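Local coordinates for ABC transporter substrate binding protein (Ribose) (Agrobacterium vitis, PDB 5DKV) that binds alpha-D-tagatopyranose and probably serves as the sugar-recognising, solute-binding component of an ABC transporter, at residues I157-V163 against H189-L195; L211-Y215 against G238-Q244. One frame throughout, in Å; residues are numbered along the deposited sequence.

Overall arrangement
The two contacts illustrate how one lobe of a type I periplasmic binding protein is assembled from successive strand-helix units. Contact 1 comes first along the chain and pairs strand 161-167 with strand 192-199, the latter an outermost strand of the sheet. Contact 2 follows in series, setting helix 204-217 against the C-terminal end of helix 229-241. Their centres lie about 18 Å apart, each about 25 Å from the centre of the chain. Strand 192-199 leads directly into helix 204-217, and the two contacts meet where Leu195 packs on Val214. Neither contact includes a residue of the tagatose pocket; both belong to the framework of the lobe.

Contact 1. Residues I157-V163 against H189-L195; sequences IGDKGKV and HPGITVL
Val163 and Ile192 meet through their CG2 methyls at 3.9 Å, on one face of a parallel strand pair. Val163 CG2 lies between its own backbone N and carbonyl carbon, and it also comes within 4.1 Å of Val194 CG2. The other branch of Ile192 runs out extended (chi2 179°), past the backbone of Asp159 and Lys160, until its CD1 lies 3.8 Å from Ile157 CD1. Beneath these side chains the backbones are joined by a parallel ladder: Gly161 N bonds to Gly191 O, Thr193 N to Gly161 O, Val163 N to Thr193 O and Leu195 N to Val163 O, the last at 2.7 Å.

Asp159 closes the loop end. Its OD1 offers the syn lone pair to His189 ND1 at 2.8 Å, a nearly straight bond (163°) in the ring plane, with the carboxylate turned 77° from the imidazole. Glu185 holds the ring's NE2, so both ring nitrogens are engaged, which should restrain its rotation. A water bridges Asp159 O and Gly191 N.

The pair belongs to the beta-alpha-beta unit 161-199: Phe182 and Met186 of helix 173-186 and Ala154 of helix 142-156 pack against the valine-isoleucine face, while strand 223-226 flanks strand 161-167.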
loop_
_atom_site.group_PDB
_atom_site.type_symbol
_atom_site.label_atom_id
_atom_site.label_comp_id
_atom_site.label_asym_id
_atom_site.label_seq_id
_atom_site.Cartn_x
_atom_site.Cartn_y
_atom_site.Cartn_z
ATOM N N ILE A 157 -19.877 -10.393 -8.623
ATOM C CA ILE A 157 -20.047 -11.518 -9.553
ATOM C C ILE A 157 -21.214 -12.430 -9.156
ATOM O O ILE A 157 -21.418 -13.483 -9.755
ATOM C CB ILE A 157 -18.748 -12.359 -9.684
ATOM C CG1 ILE A 157 -18.416 -13.115 -8.387
ATOM C CG2 ILE A 157 -17.599 -11.458 -10.154
ATOM C CD1 ILE A 157 -17.148 -13.978 -8.485
ATOM N N GLY A 158 -22.000 -12.016 -8.167
ATOM C CA GLY A 158 -23.177 -12.787 -7.783
ATOM C C GLY A 158 -22.809 -14.091 -7.103
ATOM O O GLY A 158 -23.530 -15.083 -7.183
ATOM N N ASP A 159 -21.653 -14.082 -6.455
ATOM C CA ASP A 159 -21.219 -15.159 -5.582
ATOM C C ASP A 159 -20.949 -16.477 -6.305
ATOM O O ASP A 159 -20.972 -17.538 -5.702
ATOM C CB ASP A 159 -22.246 -15.366 -4.455
ATOM C CG ASP A 159 -21.599 -15.866 -3.168
ATOM O OD1 ASP A 159 -20.361 -15.797 -3.080
ATOM O OD2 ASP A 159 -22.312 -16.322 -2.248
ATOM N N LYS A 160 -20.611 -16.394 -7.585
ATOM C CA LYS A 160 -20.145 -17.571 -8.324
ATOM C C LYS A 160 -19.269 -17.159 -9.495
ATOM O O LYS A 160 -19.390 -16.045 -10.022
ATOM C CB LYS A 160 -21.319 -18.407 -8.833
ATOM C CG LYS A 160 -22.257 -17.636 -9.729
ATOM C CD LYS A 160 -23.455 -18.482 -10.157
ATOM C CE LYS A 160 -24.333 -17.725 -11.144
ATOM N NZ LYS A 160 -25.356 -18.600 -11.794
ATOM N N GLY A 161 -18.391 -18.072 -9.898
ATOM C CA GLY A 161 -17.632 -17.904 -11.119
ATOM C C GLY A 161 -16.138 -17.827 -10.886
ATOM O O GLY A 161 -15.675 -17.843 -9.732
ATOM N N LYS A 162 -15.393 -17.719 -11.985
ATOM C CA LYS A 162 -13.936 -17.729 -11.951
ATOM C C LYS A 162 -13.357 -16.335 -11.715
ATOM O O LYS A 162 -13.726 -15.381 -12.391
ATOM C CB LYS A 162 -13.346 -18.257 -13.265
ATOM C CG LYS A 162 -13.614 -19.744 -13.632
ATOM C CD LYS A 162 -13.336 -19.907 -15.166
ATOM C CE LYS A 162 -13.274 -21.335 -15.747
ATOM N NZ LYS A 162 -12.814 -21.320 -17.230
ATOM N N VAL A 163 -12.405 -16.247 -10.801
ATOM C CA VAL A 163 -11.701 -14.983 -10.520
ATOM C C VAL A 163 -10.214 -15.267 -10.361
ATOM O O VAL A 163 -9.808 -16.414 -10.262
ATOM C CB VAL A 163 -12.210 -14.280 -9.215
ATOM C CG1 VAL A 163 -13.692 -14.015 -9.287
ATOM C CG2 VAL A 163 -11.895 -15.123 -7.986
ATOM N N HIS A 189 -16.524 -19.356 -0.081
ATOM C CA HIS A 189 -17.505 -19.179 -1.143
ATOM C C HIS A 189 -17.404 -20.325 -2.155
ATOM O O HIS A 189 -16.626 -20.249 -3.087
ATOM C CB HIS A 189 -17.272 -17.834 -1.843
ATOM C CG HIS A 189 -17.438 -16.647 -0.940
ATOM N ND1 HIS A 189 -18.530 -15.806 -1.001
ATOM C CD2 HIS A 189 -16.643 -16.160 0.041
ATOM C CE1 HIS A 189 -18.402 -14.853 -0.092
ATOM N NE2 HIS A 189 -17.268 -15.050 0.557
ATOM N N PRO A 190 -18.209 -21.384 -1.988
ATOM C CA PRO A 190 -17.960 -22.603 -2.773
ATOM C C PRO A 190 -18.228 -22.482 -4.276
ATOM O O PRO A 190 -17.700 -23.296 -5.047
ATOM C CB PRO A 190 -18.909 -23.623 -2.135
ATOM C CG PRO A 190 -19.974 -22.807 -1.488
ATOM C CD PRO A 190 -19.271 -21.585 -0.986
ATOM N N GLY A 191 -19.027 -21.506 -4.689
ATOM C CA GLY A 191 -19.340 -21.335 -6.101
ATOM C C GLY A 191 -18.266 -20.563 -6.851
ATOM O O GLY A 191 -18.304 -20.453 -8.071
ATOM N N ILE A 192 -17.295 -20.029 -6.112
ATOM C CA ILE A 192 -16.232 -19.225 -6.719
ATOM C C ILE A 192 -14.957 -20.037 -6.878
ATOM O O ILE A 192 -14.524 -20.739 -5.965
ATOM C CB ILE A 192 -15.973 -17.951 -5.874
ATOM C CG1 ILE A 192 -17.196 -17.035 -5.959
ATOM C CG2 ILE A 192 -14.720 -17.192 -6.366
ATOM C CD1 ILE A 192 -17.087 -15.740 -5.145
ATOM N N THR A 193 -14.371 -19.938 -8.059
ATOM C CA THR A 193 -13.107 -20.581 -8.369
ATOM C C THR A 193 -12.015 -19.530 -8.421
ATOM O O THR A 193 -12.127 -18.562 -9.170
ATOM C CB THR A 193 -13.168 -21.311 -9.725
ATOM O OG1 THR A 193 -14.220 -22.286 -9.709
ATOM C CG2 THR A 193 -11.841 -22.010 -10.043
ATOM N N VAL A 194 -10.964 -19.714 -7.630
ATOM C CA VAL A 194 -9.837 -18.799 -7.667
ATOM C C VAL A 194 -8.746 -19.397 -8.537
ATOM O O VAL A 194 -8.114 -20.398 -8.178
ATOM C CB VAL A 194 -9.291 -18.497 -6.255
ATOM C CG1 VAL A 194 -8.153 -17.499 -6.314
ATOM C CG2 VAL A 194 -10.399 -17.941 -5.372
ATOM N N LEU A 195 -8.532 -18.770 -9.691
ATOM C CA LEU A 195 -7.498 -19.196 -10.622
ATOM C C LEU A 195 -6.123 -18.727 -10.116
ATOM O O LEU A 195 -6.034 -17.976 -9.142
ATOM C CB LEU A 195 -7.771 -18.641 -12.019
ATOM C CG LEU A 195 -9.148 -18.954 -12.627
ATOM C CD1 LEU A 195 -9.294 -18.277 -13.996
ATOM C CD2 LEU A 195 -9.367 -20.432 -12.762
HETATM O O HOH W 1 -20.262 -19.204 -3.550
#

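Contact 2. Residues L211-Y215 against G238-Q244; sequences LQAVY and GVQQAGQ
The Tyr215 ring is approached obliquely by Gln244 CG and Ala242 CB. Gln244 CG lies 3.6 Å from Tyr215 CZ, and the glutamine amide plane is tilted 28° from that of the ring although the two side chains cross at about a right angle. Tyr215 OH and Gln244 NE2 are close, at 3.1 Å, but the angle is too poor for a hydrogen bond. The amide instead turns back on its own segment, where NE2 makes a weak bond to Ala242 O. The first torsion, with CG anti to the carbonyl carbon, puts CG beside the phenol, and the bend at chi2 (-53°) then directs CD and the amide.

The second flat group, the amide of Gln212, is laid along the last turn of the facing helix by a similar bend (chi2 -77°). Its OE1 is 3.5 Å from Ala242 CB, and its NE2 sits near Gly238 O without the geometry of a bond; that carbonyl is already used by Ala242 N within the helix.

Deeper in, the contact is apolar. Leu211 CD1 rests 3.5 Å from Gly238 C, a close approach to bare backbone, and Leu211 CG is 3.7 Å from Val239 CG2. A Schellman motif at Gly243 ends the second helix, with Gln244 N bonded to Val239 O, and so places Gln244 beside the tyrosine.

Further partners set the contact within the fold: Leu211 also packs on Tyr164 of strand 161-167, Val239 reaches Leu267, and Tyr215 touches Ile248, just before strand 249-253. Helices 204-217 and 229-241, joined through strand 223-226, thus pack together as neighbours beside the sheet.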
loop_
_atom_site.group_PDB
_atom_site.type_symbol
_atom_site.label_atom_id
_atom_site.label_comp_id
_atom_site.label_asym_id
_atom_site.label_seq_id
_atom_site.Cartn_x
_atom_site.Cartn_y
_atom_site.Cartn_z
ATOM N N LEU A 211 -4.304 -10.156 -17.933
ATOM C CA LEU A 211 -5.762 -10.218 -18.012
ATOM C C LEU A 211 -6.143 -10.799 -19.357
ATOM O O LEU A 211 -6.983 -11.697 -19.438
ATOM C CB LEU A 211 -6.391 -8.832 -17.797
ATOM C CG LEU A 211 -7.917 -8.680 -17.871
ATOM C CD1 LEU A 211 -8.421 -8.687 -19.293
ATOM C CD2 LEU A 211 -8.682 -9.702 -17.003
ATOM N N GLN A 212 -5.520 -10.295 -20.420
ATOM C CA GLN A 212 -5.818 -10.778 -21.757
ATOM C C GLN A 212 -5.549 -12.270 -21.887
ATOM O O GLN A 212 -6.340 -12.992 -22.497
ATOM C CB GLN A 212 -5.010 -10.013 -22.797
ATOM C CG GLN A 212 -5.225 -8.511 -22.773
ATOM C CD GLN A 212 -6.502 -8.112 -23.412
ATOM O OE1 GLN A 212 -7.231 -8.954 -23.940
ATOM N NE2 GLN A 212 -6.791 -6.813 -23.391
ATOM N N ALA A 213 -4.442 -12.750 -21.326
ATOM C CA ALA A 213 -4.137 -14.179 -21.381
ATOM C C ALA A 213 -5.174 -15.019 -20.612
ATOM O O ALA A 213 -5.647 -16.050 -21.089
ATOM C CB ALA A 213 -2.761 -14.431 -20.838
ATOM N N VAL A 214 -5.508 -14.583 -19.407
ATOM C CA VAL A 214 -6.443 -15.332 -18.586
ATOM C C VAL A 214 -7.812 -15.362 -19.264
ATOM O O VAL A 214 -8.453 -16.420 -19.337
ATOM C CB VAL A 214 -6.524 -14.735 -17.151
ATOM C CG1 VAL A 214 -7.568 -15.468 -16.307
ATOM C CG2 VAL A 214 -5.154 -14.840 -16.482
ATOM N N TYR A 215 -8.245 -14.226 -19.791
ATOM C CA TYR A 215 -9.527 -14.156 -20.466
ATOM C C TYR A 215 -9.537 -15.014 -21.732
ATOM O O TYR A 215 -10.553 -15.626 -22.060
ATOM C CB TYR A 215 -9.874 -12.711 -20.805
ATOM C CG TYR A 215 -11.147 -12.548 -21.615
ATOM C CD1 TYR A 215 -12.341 -13.100 -21.194
ATOM C CD2 TYR A 215 -11.145 -11.813 -22.793
ATOM C CE1 TYR A 215 -13.509 -12.935 -21.940
ATOM C CE2 TYR A 215 -12.312 -11.643 -23.538
ATOM C CZ TYR A 215 -13.475 -12.208 -23.107
ATOM O OH TYR A 215 -14.614 -12.030 -23.845
ATOM N N GLY A 238 -6.758 -3.767 -19.094
ATOM C CA GLY A 238 -6.858 -4.975 -19.890
ATOM C C GLY A 238 -8.300 -5.355 -20.199
ATOM O O GLY A 238 -8.627 -5.707 -21.333
ATOM N N VAL A 239 -9.164 -5.281 -19.192
ATOM C CA VAL A 239 -10.575 -5.570 -19.379
ATOM C C VAL A 239 -11.192 -4.615 -20.412
ATOM O O VAL A 239 -11.935 -5.042 -21.296
ATOM C CB VAL A 239 -11.341 -5.480 -18.041
ATOM C CG1 VAL A 239 -12.854 -5.523 -18.269
ATOM C CG2 VAL A 239 -10.915 -6.579 -17.111
ATOM N N GLN A 240 -10.883 -3.329 -20.302
ATOM C CA GLN A 240 -11.393 -2.344 -21.255
ATOM C C GLN A 240 -10.902 -2.667 -22.688
ATOM O O GLN A 240 -11.689 -2.672 -23.637
ATOM C CB GLN A 240 -10.974 -0.931 -20.822
ATOM C CG GLN A 240 -11.423 0.183 -21.731
ATOM C CD GLN A 240 -12.878 0.568 -21.537
ATOM O OE1 GLN A 240 -13.260 1.109 -20.496
ATOM N NE2 GLN A 240 -13.695 0.317 -22.556
ATOM N N GLN A 241 -9.624 -3.008 -22.826
ATOM C CA GLN A 241 -9.027 -3.236 -24.149
ATOM C C GLN A 241 -9.597 -4.507 -24.779
ATOM O O GLN A 241 -9.691 -4.623 -26.011
ATOM C CB GLN A 241 -7.508 -3.329 -24.049
ATOM C CG GLN A 241 -6.794 -3.629 -25.381
ATOM C CD GLN A 241 -6.891 -2.506 -26.395
ATOM O OE1 GLN A 241 -6.072 -1.592 -26.395
ATOM N NE2 GLN A 241 -7.895 -2.568 -27.265
ATOM N N ALA A 242 -9.989 -5.449 -23.927
ATOM C CA ALA A 242 -10.611 -6.687 -24.374
ATOM C C ALA A 242 -12.074 -6.513 -24.761
ATOM O O ALA A 242 -12.709 -7.460 -25.215
ATOM C CB ALA A 242 -10.502 -7.738 -23.294
ATOM N N GLY A 243 -12.621 -5.324 -24.535
ATOM C CA GLY A 243 -14.039 -5.085 -24.772
ATOM C C GLY A 243 -15.004 -5.611 -23.716
ATOM O O GLY A 243 -16.204 -5.741 -23.983
ATOM N N GLN A 244 -14.504 -5.899 -22.520
ATOM C CA GLN A 244 -15.320 -6.566 -21.519
ATOM C C GLN A 244 -15.694 -5.690 -20.323
ATOM O O GLN A 244 -16.062 -6.211 -19.270
ATOM C CB GLN A 244 -14.608 -7.818 -21.033
ATOM C CG GLN A 244 -14.326 -8.811 -22.156
ATOM C CD GLN A 244 -15.563 -9.162 -22.970
ATOM O OE1 GLN A 244 -16.596 -9.507 -22.419
ATOM N NE2 GLN A 244 -15.458 -9.050 -24.299
#